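Local atomic coordinates of serpin B3 (Homo sapiens, PDB entry 4ZK3), a protein that probably inhibits proteases as a member of the serpin family, and in its Pso p27 form is linked to psoriasis and builds large aggregates. Residues A[199-203]-A[386-390]; A[217-221]-A[232-236]; A[307-312]-A[324-328]. The contacts are given in a common frame with arbitrary orientation. Where two conformers were deposited one is given. Residues are numbered along the deposited sequence.

Interaction 1: residues A[199-203]-A[386-390]; sequences KFWPN and RFSSP
Residues 386-387 close strand 380-387, the last strand of serpin sheet B, and the C-terminal segment packs, without any hydrogen bond across, on strand 196-201 and the corner at Pro202. Phe200 is extended (phi/psi -118/129), with CB directed at 386-390; chi1 is t (-175°) and chi2 -89°. Phe387, also t (-170°) with chi2 67°, turns its ring edge to the face of Phe200 in an offset edge-to-face pair: centroids 5.2 Å apart, planes at 76°, Phe200 CZ to Phe387 CD2 3.6 Å. Phe287 and Phe369 extend this aromatic core around Phe387. Pro390 CD lies 3.7 Å from Phe200 CD1. Pro202 CA is 5.6 Å from Ser389 CA, and Pro202 CB 3.5 Å from Ser388 O, which lies near the Phe200 ring plane (Ser388 O to Phe200 CE1 3.4 Å). Ser389 OG (chi1 179°, t) donates a very short 2.5 Å hydrogen bond to Pro390 O, which Lys208 also binds. Ser388 O has no polar partner in the model, so cohesion rests on aromatic and proline packing.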
loop_
_atom_site.group_PDB
_atom_site.type_symbol
_atom_site.label_atom_id
_atom_site.label_comp_id
_atom_site.label_asym_id
_atom_site.label_seq_id
_atom_site.Cartn_x
_atom_site.Cartn_y
_atom_site.Cartn_z
ATOM N N LYS A 199 8.995 19.836 -19.401
ATOM C CA LYS A 199 8.181 20.428 -18.380
ATOM C C LYS A 199 7.149 19.417 -17.898
ATOM O O LYS A 199 6.674 18.633 -18.662
ATOM C CB LYS A 199 7.495 21.654 -18.962
ATOM C CG LYS A 199 8.525 22.626 -19.505
ATOM C CD LYS A 199 7.888 23.906 -19.995
ATOM C CE LYS A 199 8.936 24.727 -20.740
ATOM N NZ LYS A 199 8.456 26.122 -20.843
ATOM N N PHE A 200 6.848 19.463 -16.619
ATOM C CA PHE A 200 5.729 18.779 -16.030
ATOM C C PHE A 200 4.873 19.860 -15.470
ATOM O O PHE A 200 5.389 20.712 -14.767
ATOM C CB PHE A 200 6.154 17.876 -14.850
ATOM C CG PHE A 200 5.034 17.046 -14.287
ATOM C CD1 PHE A 200 4.247 17.536 -13.295
ATOM C CD2 PHE A 200 4.784 15.768 -14.768
ATOM C CE1 PHE A 200 3.239 16.783 -12.751
ATOM C CE2 PHE A 200 3.783 15.001 -14.227
ATOM C CZ PHE A 200 2.993 15.510 -13.228
ATOM N N TRP A 201 3.573 19.848 -15.790
ATOM C CA TRP A 201 2.650 20.912 -15.366
ATOM C C TRP A 201 1.767 20.409 -14.223
ATOM O O TRP A 201 0.870 19.621 -14.458
ATOM C CB TRP A 201 1.718 21.390 -16.515
ATOM C CG TRP A 201 2.326 22.048 -17.783
ATOM C CD1 TRP A 201 2.658 21.412 -18.952
ATOM C CD2 TRP A 201 2.537 23.459 -18.036
ATOM N NE1 TRP A 201 3.100 22.328 -19.896
ATOM C CE2 TRP A 201 3.047 23.586 -19.352
ATOM C CE3 TRP A 201 2.375 24.614 -17.278
ATOM C CZ2 TRP A 201 3.406 24.822 -19.905
ATOM C CZ3 TRP A 201 2.741 25.855 -17.836
ATOM C CH2 TRP A 201 3.248 25.939 -19.131
ATOM N N PRO A 202 2.021 20.848 -12.986
ATOM C CA PRO A 202 1.135 20.470 -11.900
ATOM C C PRO A 202 -0.198 21.160 -11.982
ATOM O O PRO A 202 -1.196 20.585 -11.547
ATOM C CB PRO A 202 1.891 20.900 -10.659
ATOM C CG PRO A 202 3.322 20.918 -11.106
ATOM C CD PRO A 202 3.255 21.456 -12.482
ATOM N N ASN A 203 -0.190 22.388 -12.520
ATOM C CA ASN A 203 -1.409 23.152 -12.828
ATOM C C ASN A 203 -1.350 23.596 -14.260
ATOM O O ASN A 203 -0.327 23.417 -14.945
ATOM C CB ASN A 203 -1.516 24.386 -11.923
ATOM C CG ASN A 203 -1.596 24.012 -10.453
ATOM O OD1 ASN A 203 -2.606 23.473 -9.997
ATOM N ND2 ASN A 203 -0.523 24.272 -9.705
ATOM N N ARG A 386 -0.789 8.805 -6.279
ATOM C CA ARG A 386 -1.046 9.950 -7.135
ATOM C C ARG A 386 0.231 10.762 -7.227
ATOM O O ARG A 386 0.869 11.078 -6.180
ATOM C CB ARG A 386 -2.120 10.869 -6.562
ATOM C CG ARG A 386 -2.197 12.192 -7.353
ATOM C CD ARG A 386 -3.227 13.111 -6.807
ATOM N NE ARG A 386 -2.777 13.757 -5.628
ATOM C CZ ARG A 386 -3.559 14.289 -4.677
ATOM N NH1 ARG A 386 -4.881 14.212 -4.701
ATOM N NH2 ARG A 386 -2.984 14.910 -3.661
ATOM N N PHE A 387 0.650 11.003 -8.452
ATOM C CA PHE A 387 1.796 11.878 -8.739
ATOM C C PHE A 387 1.308 13.228 -9.236
ATOM O O PHE A 387 0.848 13.325 -10.356
ATOM C CB PHE A 387 2.641 11.281 -9.841
ATOM C CG PHE A 387 3.966 11.992 -10.026
ATOM C CD1 PHE A 387 4.942 11.927 -9.037
ATOM C CD2 PHE A 387 4.210 12.758 -11.183
ATOM C CE1 PHE A 387 6.155 12.575 -9.211
ATOM C CE2 PHE A 387 5.433 13.384 -11.368
ATOM C CZ PHE A 387 6.402 13.289 -10.372
ATOM N N SER A 388 1.398 14.254 -8.391
ATOM C CA SER A 388 0.924 15.589 -8.678
ATOM C C SER A 388 2.041 16.538 -9.061
ATOM O O SER A 388 1.807 17.508 -9.778
ATOM C CB SER A 388 0.242 16.149 -7.425
ATOM O OG SER A 388 -0.900 15.351 -7.101
ATOM N N SER A 389 3.230 16.328 -8.494
ATOM C CA SER A 389 4.397 17.161 -8.802
ATOM C C SER A 389 5.709 16.518 -8.448
ATOM O O SER A 389 5.810 15.929 -7.387
ATOM C CB SER A 389 4.347 18.467 -8.005
ATOM O OG SER A 389 5.508 19.251 -8.293
ATOM N N PRO A 390 6.744 16.714 -9.283
ATOM C CA PRO A 390 8.067 16.473 -8.715
ATOM C C PRO A 390 8.396 17.508 -7.641
ATOM O O PRO A 390 7.705 18.508 -7.439
ATOM C CB PRO A 390 9.020 16.609 -9.909
ATOM C CG PRO A 390 8.303 17.467 -10.877
ATOM C CD PRO A 390 6.819 17.391 -10.586
ATOM O OXT PRO A 390 9.357 17.329 -6.901
#

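Interaction 2: residues A[217-221]-A[232-236]; sequences TSFHF and LEIPY
This contact belongs to the beta hairpin of strands 206-224 and 229-235; the later part of the first and the whole of the second correspond to the first two strands of serpin sheet B. The strands run antiparallel but splay: their short axes approach to 5.2 Å with N-to-C directions 130° apart. Phe221 and Leu232 form a non-hydrogen-bonded pair, CA to CA 4.9 Å, with both side chains on one face; next to it, the CA atoms of His220 and Glu233 are 5.5 Å apart. Glu233 N donates to His220 O at 3.1 Å, nearly straight. The return link is made through a water, which accepts from His220 N (2.8 Å to its oxygen) and donates to Glu233 O (2.7 Å), so solvent occupies the gap opened by the divergence. Apolar packing follows. Leu232 (t, p) brings CD1 within 3.6 Å of Phe219 CB and 4.0 Å of Phe221 CD2. Phe219 (chi1 -74°, m) reaches along the other strand, CE1 to Ile234 CG2 4.2 Å and CD1 to Pro235 CD 4.2 Å. Beyond 217-221, strand 276-294 continues the sheet; beyond 232-236, strand 241-248 does so, and its Ser242 binds Glu233 OE2. With His220 m (-67°) and Glu233 t (176°), His220 ND1 donates to Glu233 OE1 at 2.9 Å, and the water also donates to Glu233 OE1, its oxygen 2.9 Å away.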
loop_
_atom_site.group_PDB
_atom_site.type_symbol
_atom_site.label_atom_id
_atom_site.label_comp_id
_atom_site.label_asym_id
_atom_site.label_seq_id
_atom_site.Cartn_x
_atom_site.Cartn_y
_atom_site.Cartn_z
ATOM N N THR A 217 5.699 1.715 -28.375
ATOM C CA THR A 217 5.498 0.255 -28.294
ATOM C C THR A 217 4.008 -0.041 -28.099
ATOM O O THR A 217 3.215 0.877 -27.896
ATOM C CB THR A 217 6.376 -0.371 -27.179
ATOM O OG1 THR A 217 5.855 -1.641 -26.782
ATOM C CG2 THR A 217 6.416 0.526 -25.996
ATOM N N SER A 218 3.611 -1.291 -28.249
ATOM C CA SER A 218 2.202 -1.603 -28.048
ATOM C C SER A 218 1.903 -2.099 -26.622
ATOM O O SER A 218 2.657 -2.862 -26.036
ATOM C CB SER A 218 1.696 -2.582 -29.099
ATOM O OG SER A 218 1.915 -3.882 -28.678
ATOM N N PHE A 219 0.795 -1.627 -26.076
ATOM C CA PHE A 219 0.434 -1.858 -24.686
ATOM C C PHE A 219 -1.059 -2.055 -24.695
ATOM O O PHE A 219 -1.703 -1.520 -25.586
ATOM C CB PHE A 219 0.671 -0.581 -23.882
ATOM C CG PHE A 219 2.104 -0.255 -23.592
ATOM C CD1 PHE A 219 2.887 -1.085 -22.800
ATOM C CD2 PHE A 219 2.648 0.953 -24.037
ATOM C CE1 PHE A 219 4.192 -0.728 -22.507
ATOM C CE2 PHE A 219 3.937 1.310 -23.737
ATOM C CZ PHE A 219 4.712 0.477 -22.971
ATOM N N HIS A 220 -1.618 -2.728 -23.695
ATOM C CA HIS A 220 -3.069 -2.663 -23.466
ATOM C C HIS A 220 -3.454 -1.246 -23.041
ATOM O O HIS A 220 -2.886 -0.645 -22.106
ATOM C CB HIS A 220 -3.565 -3.682 -22.408
ATOM C CG HIS A 220 -3.425 -5.104 -22.843
ATOM N ND1 HIS A 220 -2.534 -5.980 -22.263
ATOM C CD2 HIS A 220 -4.032 -5.792 -23.839
ATOM C CE1 HIS A 220 -2.589 -7.143 -22.889
ATOM N NE2 HIS A 220 -3.487 -7.055 -23.852
ATOM N N PHE A 221 -4.451 -0.730 -23.747
ATOM C CA PHE A 221 -4.845 0.634 -23.705
ATOM C C PHE A 221 -6.387 0.763 -23.713
ATOM O O PHE A 221 -7.104 -0.088 -24.230
ATOM C CB PHE A 221 -4.202 1.380 -24.895
ATOM C CG PHE A 221 -4.703 2.783 -25.058
ATOM C CD1 PHE A 221 -5.907 3.038 -25.726
ATOM C CD2 PHE A 221 -4.000 3.852 -24.524
ATOM C CE1 PHE A 221 -6.415 4.317 -25.837
ATOM C CE2 PHE A 221 -4.503 5.136 -24.631
ATOM C CZ PHE A 221 -5.716 5.376 -25.302
ATOM N N LEU A 232 -3.559 2.995 -19.155
ATOM C CA LEU A 232 -2.522 2.184 -19.721
ATOM C C LEU A 232 -2.007 1.118 -18.759
ATOM O O LEU A 232 -1.800 1.398 -17.574
ATOM C CB LEU A 232 -1.347 3.069 -20.167
ATOM C CG LEU A 232 -0.314 2.464 -21.092
ATOM C CD1 LEU A 232 -0.891 2.318 -22.488
ATOM C CD2 LEU A 232 0.873 3.372 -21.201
ATOM N N GLU A 233 -1.751 -0.093 -19.280
ATOM C CA GLU A 233 -1.067 -1.143 -18.523
ATOM C C GLU A 233 0.365 -1.249 -19.025
ATOM O O GLU A 233 0.607 -1.428 -20.200
ATOM C CB GLU A 233 -1.775 -2.517 -18.629
ATOM C CG GLU A 233 -1.046 -3.645 -17.932
ATOM C CD GLU A 233 -1.266 -5.004 -18.514
ATOM O OE1 GLU A 233 -1.464 -5.131 -19.741
ATOM O OE2 GLU A 233 -1.156 -5.965 -17.728
ATOM N N ILE A 234 1.303 -1.167 -18.094
ATOM C CA ILE A 234 2.718 -1.268 -18.392
ATOM C C ILE A 234 3.196 -2.518 -17.663
ATOM O O ILE A 234 3.399 -2.467 -16.464
ATOM C CB ILE A 234 3.525 -0.035 -17.918
ATOM C CG1 ILE A 234 2.853 1.265 -18.332
ATOM C CG2 ILE A 234 4.936 -0.092 -18.474
ATOM C CD1 ILE A 234 3.465 2.559 -17.827
ATOM N N PRO A 235 3.369 -3.655 -18.386
ATOM C CA PRO A 235 3.726 -4.868 -17.640
ATOM C C PRO A 235 5.159 -4.893 -17.122
ATOM O O PRO A 235 6.077 -4.378 -17.767
ATOM C CB PRO A 235 3.560 -5.978 -18.668
ATOM C CG PRO A 235 2.651 -5.422 -19.727
ATOM C CD PRO A 235 3.000 -3.957 -19.792
ATOM N N TYR A 236 5.349 -5.584 -16.004
ATOM C CA TYR A 236 6.667 -6.004 -15.602
ATOM C C TYR A 236 7.042 -7.271 -16.328
ATOM O O TYR A 236 6.206 -8.048 -16.739
ATOM C CB TYR A 236 6.757 -6.125 -14.075
ATOM C CG TYR A 236 6.587 -4.755 -13.426
ATOM C CD1 TYR A 236 7.659 -3.846 -13.394
ATOM C CD2 TYR A 236 5.394 -4.380 -12.861
ATOM C CE1 TYR A 236 7.523 -2.579 -12.851
ATOM C CE2 TYR A 236 5.216 -3.112 -12.300
ATOM C CZ TYR A 236 6.291 -2.212 -12.305
ATOM O OH TYR A 236 6.158 -0.969 -11.782
HETATM O O HOH W 1 0.107 -3.628 -21.672
#

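Interaction 3: residues A[307-312]-A[324-328]; sequences IFNGDA and VLSGV
Two carbonyls facing a shared water give this contact its odd signature: the water donates to both, its oxygen 2.6 Å from Phe308 O and 2.8 Å from Leu325 O, joining a 3-10 segment to the beginning of a strand. Beside it, Leu325 N donates directly to Ile307 O at 3.1 Å, and the CA atoms of Phe308 and Leu325 lie 5.1 Å apart. Ile307 (t, p) packs tightly, CG1 to Leu325 CD1 3.3 Å, with Leu325 in the m, t rotamer. Phe308 (chi1 -57°, m) leads its ring along the strand, edge first, CD1 to Leu325 O 3.4 Å and CE1 to Val328 CG2 3.9 Å; helix 296-302 also packs on this ring. After the 3-10 segment comes a type I turn, Asn309 to Ala312, closed by Ala312 N to Asn309 O at 2.9 Å and an Asx turn, Asp311 N to Asn309 OD1 at 2.7 Å. It brings Ala312 CB to 4.0 Å from Val324 CG2. Ser326 (-90/-27) and Gly327 (-165/165) both face Val350 in a classic beta bulge, where strand 325-336 pairs with strand 340-351, the inserted reactive-loop strand of a relaxed serpin's central sheet.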
loop_
_atom_site.group_PDB
_atom_site.type_symbol
_atom_site.label_atom_id
_atom_site.label_comp_id
_atom_site.label_asym_id
_atom_site.label_seq_id
_atom_site.Cartn_x
_atom_site.Cartn_y
_atom_site.Cartn_z
ATOM N N ILE A 307 -11.054 0.292 19.452
ATOM C CA ILE A 307 -9.685 -0.182 19.435
ATOM C C ILE A 307 -8.758 0.888 19.951
ATOM O O ILE A 307 -7.677 0.578 20.494
ATOM C CB ILE A 307 -9.307 -0.620 17.986
ATOM C CG1 ILE A 307 -7.980 -1.309 17.929
ATOM C CG2 ILE A 307 -9.230 0.571 17.047
ATOM C CD1 ILE A 307 -8.009 -2.715 18.418
ATOM N N PHE A 308 -9.129 2.151 19.795
ATOM C CA PHE A 308 -8.242 3.249 20.292
ATOM C C PHE A 308 -8.633 3.823 21.681
ATOM O O PHE A 308 -7.993 4.742 22.169
ATOM C CB PHE A 308 -8.109 4.377 19.261
ATOM C CG PHE A 308 -7.588 3.913 17.905
ATOM C CD1 PHE A 308 -6.298 3.402 17.764
ATOM C CD2 PHE A 308 -8.385 4.009 16.773
ATOM C CE1 PHE A 308 -5.824 2.990 16.532
ATOM C CE2 PHE A 308 -7.903 3.608 15.529
ATOM C CZ PHE A 308 -6.631 3.090 15.420
ATOM N N ASN A 309 -9.648 3.254 22.331
ATOM C CA ASN A 309 -10.067 3.763 23.632
ATOM C C ASN A 309 -10.387 2.661 24.598
ATOM O O ASN A 309 -10.185 1.455 24.300
ATOM C CB ASN A 309 -11.259 4.743 23.485
ATOM C CG ASN A 309 -12.562 4.061 23.089
ATOM O OD1 ASN A 309 -12.818 2.888 23.390
ATOM N ND2 ASN A 309 -13.409 4.814 22.399
ATOM N N GLY A 310 -10.952 3.094 25.732
ATOM C CA GLY A 310 -11.194 2.260 26.854
ATOM C C GLY A 310 -12.141 1.119 26.590
ATOM O O GLY A 310 -12.113 0.163 27.358
ATOM N N ASP A 311 -12.972 1.216 25.538
ATOM C CA ASP A 311 -13.897 0.141 25.177
ATOM C C ASP A 311 -13.192 -1.029 24.490
ATOM O O ASP A 311 -13.812 -2.066 24.276
ATOM C CB ASP A 311 -14.971 0.614 24.182
ATOM C CG ASP A 311 -15.914 1.680 24.753
ATOM O OD1 ASP A 311 -16.015 1.789 26.009
ATOM O OD2 ASP A 311 -16.550 2.394 23.925
ATOM N N ALA A 312 -11.930 -0.862 24.111
ATOM C CA ALA A 312 -11.199 -1.865 23.314
ATOM C C ALA A 312 -11.380 -3.251 23.860
ATOM O O ALA A 312 -11.226 -3.462 25.068
ATOM C CB ALA A 312 -9.697 -1.510 23.323
ATOM N N VAL A 324 -5.012 -1.690 24.545
ATOM C CA VAL A 324 -5.533 -0.614 23.679
ATOM C C VAL A 324 -4.436 -0.206 22.696
ATOM O O VAL A 324 -3.254 -0.219 23.062
ATOM C CB VAL A 324 -5.901 0.627 24.502
ATOM C CG1 VAL A 324 -6.453 1.710 23.613
ATOM C CG2 VAL A 324 -6.904 0.236 25.593
ATOM N N LEU A 325 -4.802 0.135 21.462
ATOM C CA LEU A 325 -3.812 0.636 20.499
ATOM C C LEU A 325 -3.607 2.133 20.642
ATOM O O LEU A 325 -4.586 2.947 20.616
ATOM C CB LEU A 325 -4.195 0.349 19.064
ATOM C CG LEU A 325 -4.459 -1.103 18.696
ATOM C CD1 LEU A 325 -4.746 -1.198 17.205
ATOM C CD2 LEU A 325 -3.318 -1.991 19.128
ATOM N N SER A 326 -2.330 2.482 20.764
ATOM C CA SER A 326 -1.867 3.847 20.855
ATOM C C SER A 326 -1.568 4.447 19.499
ATOM O O SER A 326 -1.653 5.637 19.370
ATOM C CB SER A 326 -0.626 3.951 21.753
ATOM O OG SER A 326 0.483 3.125 21.326
ATOM N N GLY A 327 -1.217 3.656 18.473
ATOM C CA GLY A 327 -0.987 4.258 17.154
ATOM C C GLY A 327 -0.948 3.274 15.979
ATOM O O GLY A 327 -0.882 2.066 16.146
ATOM N N VAL A 328 -1.048 3.813 14.784
ATOM C CA VAL A 328 -0.966 3.055 13.534
ATOM C C VAL A 328 -0.274 3.982 12.556
ATOM O O VAL A 328 -0.769 5.093 12.301
ATOM C CB VAL A 328 -2.322 2.634 12.952
ATOM C CG1 VAL A 328 -2.148 1.762 11.684
ATOM C CG2 VAL A 328 -3.097 1.845 13.983
HETATM O O HOH W 2 -5.402 5.223 21.947
#

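How the interactions relate
Along the chain, interaction 1 closes the longest loop, and interactions 2 and 3 follow one another in series inside it. Centres of interactions 1 and 2 are about 22 Å apart: strand 196-201 leads into strand 206-224, its partner in the sheet. Interaction 3 lies across the chain's centre from interaction 2, about 44 Å away between centres, and about 38 Å from interaction 1. None touches another, yet their strands form one continuous branched network, in which 276-294 pairs with both 206-224 and 325-336. Interactions 1 and 2 lie in the sheet B/C region, with strand 380-387 just before the C-terminus; interaction 3 borders inserted strand 340-351 of sheet A, consistent with a relaxed serpin.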